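Local coordinates for cytoplasmic Protein STM1381 (Salmonella enterica subsp. enterica serovar Typhimurium, PDB 3SOZ), which is of unknown function but belongs to the class I glutamine amidotransferase-like superfamily, as a putative glutamine amidotransferase, at residues A[85-90]-A[95-100]; A[174-179]-A[236-241]. All blocks are in the same frame, centred on the assembly; numbering follows the deposited sequence.

Contact 1. Residues A[85-90]-A[95-100]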
ATOM      1  N   LEU A  85       2.135  -5.811  17.149  1.00 47.49           N
ATOM      2  CA  LEU A  85       1.121  -6.848  17.012  1.00 47.48           C
ATOM      3  C   LEU A  85       1.654  -8.211  16.579  1.00 48.86           C
ATOM      4  O   LEU A  85       1.125  -9.246  17.012  1.00 50.01           O
ATOM      5  CB  LEU A  85       0.057  -6.407  16.021  1.00 46.97           C
ATOM      6  CG  LEU A  85      -0.708  -5.175  16.473  1.00 46.67           C
ATOM      7  CD1 LEU A  85      -1.547  -4.612  15.349  1.00 43.60           C
ATOM      8  CD2 LEU A  85      -1.569  -5.537  17.683  1.00 44.19           C
ATOM      9  N   LEU A  86       2.686  -8.240  15.738  1.00 49.62           N
ATOM     10  CA  LEU A  86       3.180  -9.511  15.190  1.00 50.38           C
ATOM     11  C   LEU A  86       4.569  -9.872  15.722  1.00 50.57           C
ATOM     12  O   LEU A  86       5.551  -9.904  14.961  1.00 52.11           O
ATOM     13  CB  LEU A  86       3.153  -9.483  13.663  1.00 50.19           C
ATOM     14  CG  LEU A  86       1.747  -9.136  13.159  1.00 52.23           C
ATOM     15  CD1 LEU A  86       1.769  -8.852  11.660  1.00 55.12           C
ATOM     16  CD2 LEU A  86       0.745 -10.230  13.444  1.00 52.63           C
ATOM     17  N   GLN A  87       4.648 -10.134  17.028  1.00 49.98           N
ATOM     18  CA  GLN A  87       5.905 -10.500  17.676  1.00 49.46           C
ATOM     19  C   GLN A  87       6.268 -11.899  17.195  1.00 49.00           C
ATOM     20  O   GLN A  87       5.426 -12.585  16.580  1.00 48.27           O
ATOM     21  CB  GLN A  87       5.749 -10.441  19.190  1.00 49.78           C
ATOM     22  CG  GLN A  87       5.546  -9.039  19.765  1.00 51.37           C
ATOM     23  CD  GLN A  87       5.036  -9.043  21.210  1.00 54.41           C
ATOM     24  OE1 GLN A  87       4.057  -8.386  21.520  1.00 55.57           O
ATOM     25  NE2 GLN A  87       5.719  -9.763  22.096  1.00 55.71           N
ATOM     26  N   ASN A  88       7.501 -12.330  17.438  1.00 48.66           N
ATOM     27  CA  ASN A  88       7.950 -13.565  16.806  1.00 49.75           C
ATOM     28  C   ASN A  88       7.097 -14.770  17.198  1.00 51.10           C
ATOM     29  O   ASN A  88       6.783 -15.617  16.368  1.00 50.96           O
ATOM     30  CB  ASN A  88       9.399 -13.847  17.115  1.00 49.28           C
ATOM     31  CG  ASN A  88      10.353 -12.789  16.596  1.00 50.40           C
ATOM     32  OD1 ASN A  88      11.528 -12.804  16.968  1.00 52.92           O
ATOM     33  ND2 ASN A  88       9.886 -11.878  15.738  1.00 51.24           N
ATOM     34  N   ARG A  89       6.682 -14.798  18.468  1.00 53.29           N
ATOM     35  CA  ARG A  89       5.917 -15.880  19.034  1.00 54.91           C
ATOM     36  C   ARG A  89       4.523 -15.934  18.471  1.00 54.78           C
ATOM     37  O   ARG A  89       3.963 -17.000  18.392  1.00 55.39           O
ATOM     38  CB  ARG A  89       5.878 -15.809  20.567  1.00 56.96           C
ATOM     39  CG  ARG A  89       7.217 -16.143  21.275  1.00 60.74           C
ATOM     40  CD  ARG A  89       7.013 -16.692  22.685  1.00 69.91           C
ATOM     41  NE  ARG A  89       8.231 -16.503  23.491  1.00 78.69           N
ATOM     42  CZ  ARG A  89       8.711 -17.341  24.424  1.00 80.59           C
ATOM     43  NH1 ARG A  89       8.095 -18.493  24.700  1.00 80.70           N
ATOM     44  NH2 ARG A  89       9.830 -17.016  25.080  1.00 80.04           N
ATOM     45  N   THR A  90       3.959 -14.808  18.062  1.00 55.14           N
ATOM     46  CA  THR A  90       2.641 -14.819  17.406  1.00 55.26           C
ATOM     47  C   THR A  90       2.797 -15.231  15.990  1.00 55.42           C
ATOM     48  O   THR A  90       2.145 -16.154  15.524  1.00 55.45           O
ATOM     49  CB  THR A  90       1.990 -13.440  17.367  1.00 55.21           C
ATOM     50  OG1 THR A  90       1.763 -12.968  18.699  1.00 56.96           O
ATOM     51  CG2 THR A  90       0.670 -13.489  16.648  1.00 55.17           C
ATOM     52  N   ASP A  95       1.885 -19.101  19.166  1.00 73.16           N
ATOM     53  CA  ASP A  95       1.554 -18.892  20.568  1.00 72.70           C
ATOM     54  C   ASP A  95       0.438 -17.872  20.637  1.00 72.38           C
ATOM     55  O   ASP A  95       0.022 -17.360  19.615  1.00 72.79           O
ATOM     56  CB  ASP A  95       2.789 -18.399  21.361  1.00 72.65           C
ATOM     57  CG  ASP A  95       3.887 -19.470  21.486  1.00 72.60           C
ATOM     58  OD1 ASP A  95       3.623 -20.644  21.185  1.00 72.17           O
ATOM     59  OD2 ASP A  95       5.023 -19.150  21.895  1.00 74.56           O
ATOM     60  N   ILE A  96      -0.045 -17.586  21.836  1.00 71.61           N
ATOM     61  CA  ILE A  96      -1.058 -16.577  22.042  1.00 71.08           C
ATOM     62  C   ILE A  96      -0.523 -15.639  23.097  1.00 71.57           C
ATOM     63  O   ILE A  96      -0.295 -16.044  24.233  1.00 72.46           O
ATOM     64  CB  ILE A  96      -2.348 -17.220  22.525  1.00 71.15           C
ATOM     65  CG1 ILE A  96      -3.094 -17.808  21.317  1.00 71.53           C
ATOM     66  CG2 ILE A  96      -3.196 -16.230  23.370  1.00 69.31           C
ATOM     67  CD1 ILE A  96      -4.428 -18.492  21.645  1.00 71.32           C
ATOM     68  N   ILE A  97      -0.268 -14.396  22.723  1.00 71.32           N
ATOM     69  CA  ILE A  97       0.317 -13.449  23.661  1.00 71.30           C
ATOM     70  C   ILE A  97      -0.640 -12.266  23.690  1.00 70.71           C
ATOM     71  O   ILE A  97      -1.478 -12.158  22.801  1.00 71.05           O
ATOM     72  CB  ILE A  97       1.777 -12.997  23.261  1.00 71.89           C
ATOM     73  CG1 ILE A  97       1.743 -11.792  22.324  1.00 73.08           C
ATOM     74  CG2 ILE A  97       2.617 -14.125  22.645  1.00 71.39           C
ATOM     75  CD1 ILE A  97       2.662 -10.674  22.784  1.00 76.43           C
ATOM     76  N   PRO A  98      -0.546 -11.385  24.708  1.00 70.11           N
ATOM     77  CA  PRO A  98      -1.498 -10.244  24.721  1.00 69.14           C
ATOM     78  C   PRO A  98      -1.124  -9.087  23.769  1.00 68.17           C
ATOM     79  O   PRO A  98       0.086  -8.819  23.535  1.00 68.53           O
ATOM     80  CB  PRO A  98      -1.471  -9.773  26.189  1.00 69.43           C
ATOM     81  CG  PRO A  98      -0.841 -10.944  26.964  1.00 70.30           C
ATOM     82  CD  PRO A  98       0.175 -11.501  25.990  1.00 70.19           C
ATOM     83  N   ASP A  99      -2.155  -8.421  23.224  1.00 66.21           N
ATOM     84  CA  ASP A  99      -1.995  -7.237  22.366  1.00 63.92           C
ATOM     85  C   ASP A  99      -1.138  -6.175  23.040  1.00 62.50           C
ATOM     86  O   ASP A  99      -1.614  -5.487  23.923  1.00 63.34           O
ATOM     87  CB  ASP A  99      -3.381  -6.679  22.012  1.00 63.95           C
ATOM     88  CG  ASP A  99      -3.323  -5.374  21.201  1.00 64.35           C
ATOM     89  OD1 ASP A  99      -2.268  -4.686  21.209  1.00 62.73           O
ATOM     90  OD2 ASP A  99      -4.349  -5.032  20.555  1.00 62.23           O
ATOM     91  N   ALA A 100       0.123  -6.058  22.625  1.00 61.43           N
ATOM     92  CA  ALA A 100       1.121  -5.069  23.145  1.00 60.26           C
ATOM     93  C   ALA A 100       0.674  -3.614  23.119  1.00 60.02           C
ATOM     94  O   ALA A 100       1.199  -2.774  23.858  1.00 59.93           O
ATOM     95  CB  ALA A 100       2.420  -5.188  22.382  1.00 59.41           C
TER
HETATM   96  O   HOH W   1      -0.476 -14.252  19.426  1.00 55.27           O

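Contact 2. Residues A[174-179]-A[236-241]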
ATOM      1  N   SER A 174      11.258  30.885  18.833  1.00 71.74           N
ATOM      2  CA  SER A 174      10.111  31.278  17.987  1.00 71.34           C
ATOM      3  C   SER A 174      10.237  30.807  16.544  1.00 70.24           C
ATOM      4  O   SER A 174       9.223  30.521  15.884  1.00 69.52           O
ATOM      5  CB  SER A 174       9.864  32.801  18.023  1.00 71.66           C
ATOM      6  OG  SER A 174      10.899  33.515  17.362  1.00 72.12           O
ATOM      7  N   GLU A 175      11.488  30.756  16.078  1.00 69.39           N
ATOM      8  CA  GLU A 175      11.833  30.286  14.737  1.00 68.75           C
ATOM      9  C   GLU A 175      12.426  28.859  14.764  1.00 66.61           C
ATOM     10  O   GLU A 175      13.343  28.535  15.555  1.00 66.34           O
ATOM     11  CB  GLU A 175      12.768  31.305  14.060  1.00 70.06           C
ATOM     12  CG  GLU A 175      13.811  30.727  13.059  1.00 74.71           C
ATOM     13  CD  GLU A 175      14.154  31.681  11.898  1.00 79.60           C
ATOM     14  OE1 GLU A 175      13.230  32.394  11.399  1.00 81.62           O
ATOM     15  OE2 GLU A 175      15.344  31.684  11.477  1.00 80.05           O
ATOM     16  N   TRP A 176      11.867  28.005  13.910  1.00 63.74           N
ATOM     17  CA  TRP A 176      12.263  26.593  13.810  1.00 60.63           C
ATOM     18  C   TRP A 176      13.315  26.346  12.725  1.00 58.24           C
ATOM     19  O   TRP A 176      13.339  27.045  11.701  1.00 57.77           O
ATOM     20  CB  TRP A 176      11.041  25.762  13.472  1.00 60.80           C
ATOM     21  CG  TRP A 176      10.148  25.435  14.635  1.00 60.92           C
ATOM     22  CD1 TRP A 176       9.129  26.202  15.141  1.00 61.24           C
ATOM     23  CD2 TRP A 176      10.148  24.220  15.398  1.00 61.41           C
ATOM     24  NE1 TRP A 176       8.505  25.545  16.176  1.00 61.29           N
ATOM     25  CE2 TRP A 176       9.111  24.328  16.359  1.00 61.08           C
ATOM     26  CE3 TRP A 176      10.918  23.039  15.359  1.00 60.71           C
ATOM     27  CZ2 TRP A 176       8.831  23.297  17.282  1.00 60.58           C
ATOM     28  CZ3 TRP A 176      10.648  22.024  16.294  1.00 58.55           C
ATOM     29  CH2 TRP A 176       9.612  22.160  17.232  1.00 57.93           C
ATOM     30  N   PRO A 177      14.186  25.338  12.929  1.00 56.31           N
ATOM     31  CA  PRO A 177      15.058  24.967  11.797  1.00 54.77           C
ATOM     32  C   PRO A 177      14.227  24.193  10.764  1.00 53.65           C
ATOM     33  O   PRO A 177      13.134  23.689  11.101  1.00 53.32           O
ATOM     34  CB  PRO A 177      16.121  24.080  12.430  1.00 54.50           C
ATOM     35  CG  PRO A 177      15.660  23.860  13.891  1.00 55.35           C
ATOM     36  CD  PRO A 177      14.305  24.400  14.060  1.00 55.49           C
ATOM     37  N   PRO A 178      14.698  24.128   9.500  1.00 52.67           N
ATOM     38  CA  PRO A 178      13.844  23.442   8.528  1.00 52.02           C
ATOM     39  C   PRO A 178      13.837  21.913   8.738  1.00 51.19           C
ATOM     40  O   PRO A 178      14.842  21.330   9.119  1.00 51.05           O
ATOM     41  CB  PRO A 178      14.490  23.808   7.191  1.00 51.31           C
ATOM     42  CG  PRO A 178      15.932  23.982   7.543  1.00 51.57           C
ATOM     43  CD  PRO A 178      15.946  24.625   8.879  1.00 52.12           C
ATOM     44  N   LEU A 179      12.697  21.283   8.499  1.00 50.41           N
ATOM     45  CA  LEU A 179      12.612  19.823   8.492  1.00 48.96           C
ATOM     46  C   LEU A 179      12.338  19.423   7.043  1.00 48.43           C
ATOM     47  O   LEU A 179      11.742  20.217   6.316  1.00 48.42           O
ATOM     48  CB  LEU A 179      11.496  19.352   9.433  1.00 48.17           C
ATOM     49  CG  LEU A 179      11.679  19.679  10.923  1.00 46.82           C
ATOM     50  CD1 LEU A 179      10.365  19.598  11.620  1.00 46.32           C
ATOM     51  CD2 LEU A 179      12.666  18.787  11.631  1.00 45.79           C
ATOM     52  N   ALA A 236      18.107  19.651  22.303  1.00 66.09           N
ATOM     53  CA  ALA A 236      18.059  18.811  23.522  1.00 65.90           C
ATOM     54  C   ALA A 236      16.942  19.220  24.517  1.00 65.84           C
ATOM     55  O   ALA A 236      16.060  18.432  24.867  1.00 65.54           O
ATOM     56  CB  ALA A 236      19.416  18.790  24.206  1.00 65.36           C
ATOM     57  N   THR A 237      16.965  20.477  24.925  1.00 65.82           N
ATOM     58  CA  THR A 237      15.949  21.018  25.798  1.00 66.06           C
ATOM     59  C   THR A 237      14.553  20.787  25.219  1.00 65.79           C
ATOM     60  O   THR A 237      13.583  20.564  25.956  1.00 65.97           O
ATOM     61  CB  THR A 237      16.197  22.537  26.024  1.00 66.47           C
ATOM     62  OG1 THR A 237      17.465  22.707  26.671  1.00 67.21           O
ATOM     63  CG2 THR A 237      15.095  23.161  26.880  1.00 66.07           C
ATOM     64  N   PHE A 238      14.433  20.852  23.904  1.00 64.54           N
ATOM     65  CA  PHE A 238      13.117  20.726  23.349  1.00 63.98           C
ATOM     66  C   PHE A 238      12.515  19.361  23.679  1.00 63.80           C
ATOM     67  O   PHE A 238      11.325  19.270  23.961  1.00 63.34           O
ATOM     68  CB  PHE A 238      13.120  20.947  21.848  1.00 63.81           C
ATOM     69  CG  PHE A 238      11.916  20.402  21.173  1.00 62.77           C
ATOM     70  CD1 PHE A 238      10.731  21.126  21.160  1.00 61.87           C
ATOM     71  CD2 PHE A 238      11.957  19.152  20.556  1.00 61.89           C
ATOM     72  CE1 PHE A 238       9.600  20.629  20.534  1.00 62.34           C
ATOM     73  CE2 PHE A 238      10.821  18.636  19.930  1.00 61.79           C
ATOM     74  CZ  PHE A 238       9.642  19.378  19.910  1.00 61.78           C
ATOM     75  N   TRP A 239      13.328  18.308  23.623  1.00 63.26           N
ATOM     76  CA  TRP A 239      12.811  16.960  23.854  1.00 63.04           C
ATOM     77  C   TRP A 239      12.625  16.719  25.345  1.00 64.11           C
ATOM     78  O   TRP A 239      11.584  16.222  25.778  1.00 64.83           O
ATOM     79  CB  TRP A 239      13.705  15.894  23.209  1.00 62.06           C
ATOM     80  CG  TRP A 239      13.687  15.931  21.694  1.00 59.87           C
ATOM     81  CD1 TRP A 239      14.700  16.320  20.863  1.00 58.37           C
ATOM     82  CD2 TRP A 239      12.594  15.566  20.839  1.00 57.39           C
ATOM     83  NE1 TRP A 239      14.305  16.234  19.552  1.00 56.72           N
ATOM     84  CE2 TRP A 239      13.017  15.769  19.509  1.00 57.30           C
ATOM     85  CE3 TRP A 239      11.303  15.086  21.069  1.00 54.38           C
ATOM     86  CZ2 TRP A 239      12.195  15.495  18.415  1.00 56.69           C
ATOM     87  CZ3 TRP A 239      10.485  14.822  19.985  1.00 55.01           C
ATOM     88  CH2 TRP A 239      10.931  15.034  18.673  1.00 55.56           C
ATOM     89  N   CYS A 240      13.617  17.104  26.139  1.00 64.72           N
ATOM     90  CA  CYS A 240      13.460  17.085  27.569  1.00 65.70           C
ATOM     91  C   CYS A 240      12.137  17.748  27.990  1.00 66.09           C
ATOM     92  O   CYS A 240      11.354  17.146  28.727  1.00 66.38           O
ATOM     93  CB  CYS A 240      14.673  17.718  28.233  1.00 65.81           C
ATOM     94  SG  CYS A 240      16.189  16.667  28.090  1.00 69.63           S
ATOM     95  N   ASN A 241      11.850  18.943  27.494  1.00 66.17           N
ATOM     96  CA  ASN A 241      10.579  19.570  27.819  1.00 67.24           C
ATOM     97  C   ASN A 241       9.387  18.749  27.385  1.00 68.48           C
ATOM     98  O   ASN A 241       8.371  18.749  28.072  1.00 69.69           O
ATOM     99  CB  ASN A 241      10.433  20.934  27.163  1.00 67.37           C
ATOM    100  CG  ASN A 241      11.044  22.075  27.983  1.00 67.93           C
ATOM    101  OD1 ASN A 241      12.147  21.985  28.515  1.00 64.12           O
ATOM    102  ND2 ASN A 241      10.320  23.189  28.031  1.00 71.50           N
TER

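Contact 1. Residues A[85-90]-A[95-100]
Arg89 and Asp95 make the direct hydrogen bond of this contact: Asp95 N donates to Arg89 O at 3.1 Å, with an N-H...O angle of 146°, closing the short loop that follows helix 88-91. An ordered water adds a second link. It accepts from Thr90 OG1 at 2.7 Å, donates to Asp95 O at 3.2 Å and receives a weak bond from Ile97 N. With chi1 of Thr90 at -62°, OG1 lies beside the backbone N and meets this water.

The charged side chains cross at a slant and touch through the CD methylene of Arg89, 3.3 Å from Asp95 OD2. That oxygen lies at the guanidinium edge, near its plane, but NH1 is 4.2 Å from OD2, beyond salt-bridge range, and the guanidinium and carboxylate planes are turned 43° apart.

Van der Waals contact sets apolar side chains against polar groups. Ile97 crosses Thr90 at about a right angle, CG1 lying 3.8 Å from OG1, and also runs against the buried side chain of Gln87. Leu85 and Asp99 lie side by side, pointing the same way, with CD2 of Leu85 3.7 Å from OD1 of Asp99. Asp99 is the N-cap residue of helix 100-109, and its OD1 accepts hydrogen bonds from Leu101 N and Gln102 N.

Backbone and water bonds thus carry the polar link between the segments, while the Arg89 and Asp95 charges probably add a loose attraction.

Contact 2. Residues A[174-179]-A[236-241]
Trp176 and Phe238 have the nearest CA atoms of the two segments, yet these stand 11.2 Å apart: strand 175-187 and helix 235-246 are bridged here by side chains, and no hydrogen bond joins the two segments. The helical course of 236-241 follows from bonds such as Asn241 N to Thr237 O, 2.8 Å.

The bridge is a T-shaped aromatic pair. The edge of the indole is directed at the face of the phenyl ring, the six-membered ring centroids lying 5.4 Å apart and the planes at 79°. Closest are Trp176 CH2 and Phe238 CE1, 3.6 Å apart. In Phe238, chi1 161° sets CG anti to the backbone N and turns the ring toward Trp176.

Within the amidotransferase-like domain, this joins the C-terminal helix to a long strand in the antiparallel part of the mixed sheet, where 175-187 pairs with strand 157-162. From that neighbour, Asn162 OD1 accepts a hydrogen bond from Trp176 NE1, which satisfies the buried indole nitrogen and restricts rotation of the ring.

Aromatic packing continues past the pair. Phe238 CE2 sits 3.5 Å above the plane of the Trp239 ring, over its centre, and Phe173 makes an edge-to-face contact with Trp176.

In the fold
Contacts 1 and 2 lie on opposite sides of the chain's centre, their centres about 36 Å apart and their nearest atoms about 20 Å, so neither touches the other. They come in series: contact 1 closes before residue 174 opens contact 2. Their segments share no helix or strand. Contact 1 joins the end of helix 81-85 and helix 88-91 to the start of helix 100-109, in the part of the chain that connects parallel strands 73-77 and 113-117 of the mixed sheet; contact 2 includes a strand of that sheet, 175-187, and ties it to the C-terminal helix 235-246. Contact 1 also borders the second subunit, where Thr90 packs on His223 of that chain, whereas contact 2 lies in an aromatic core.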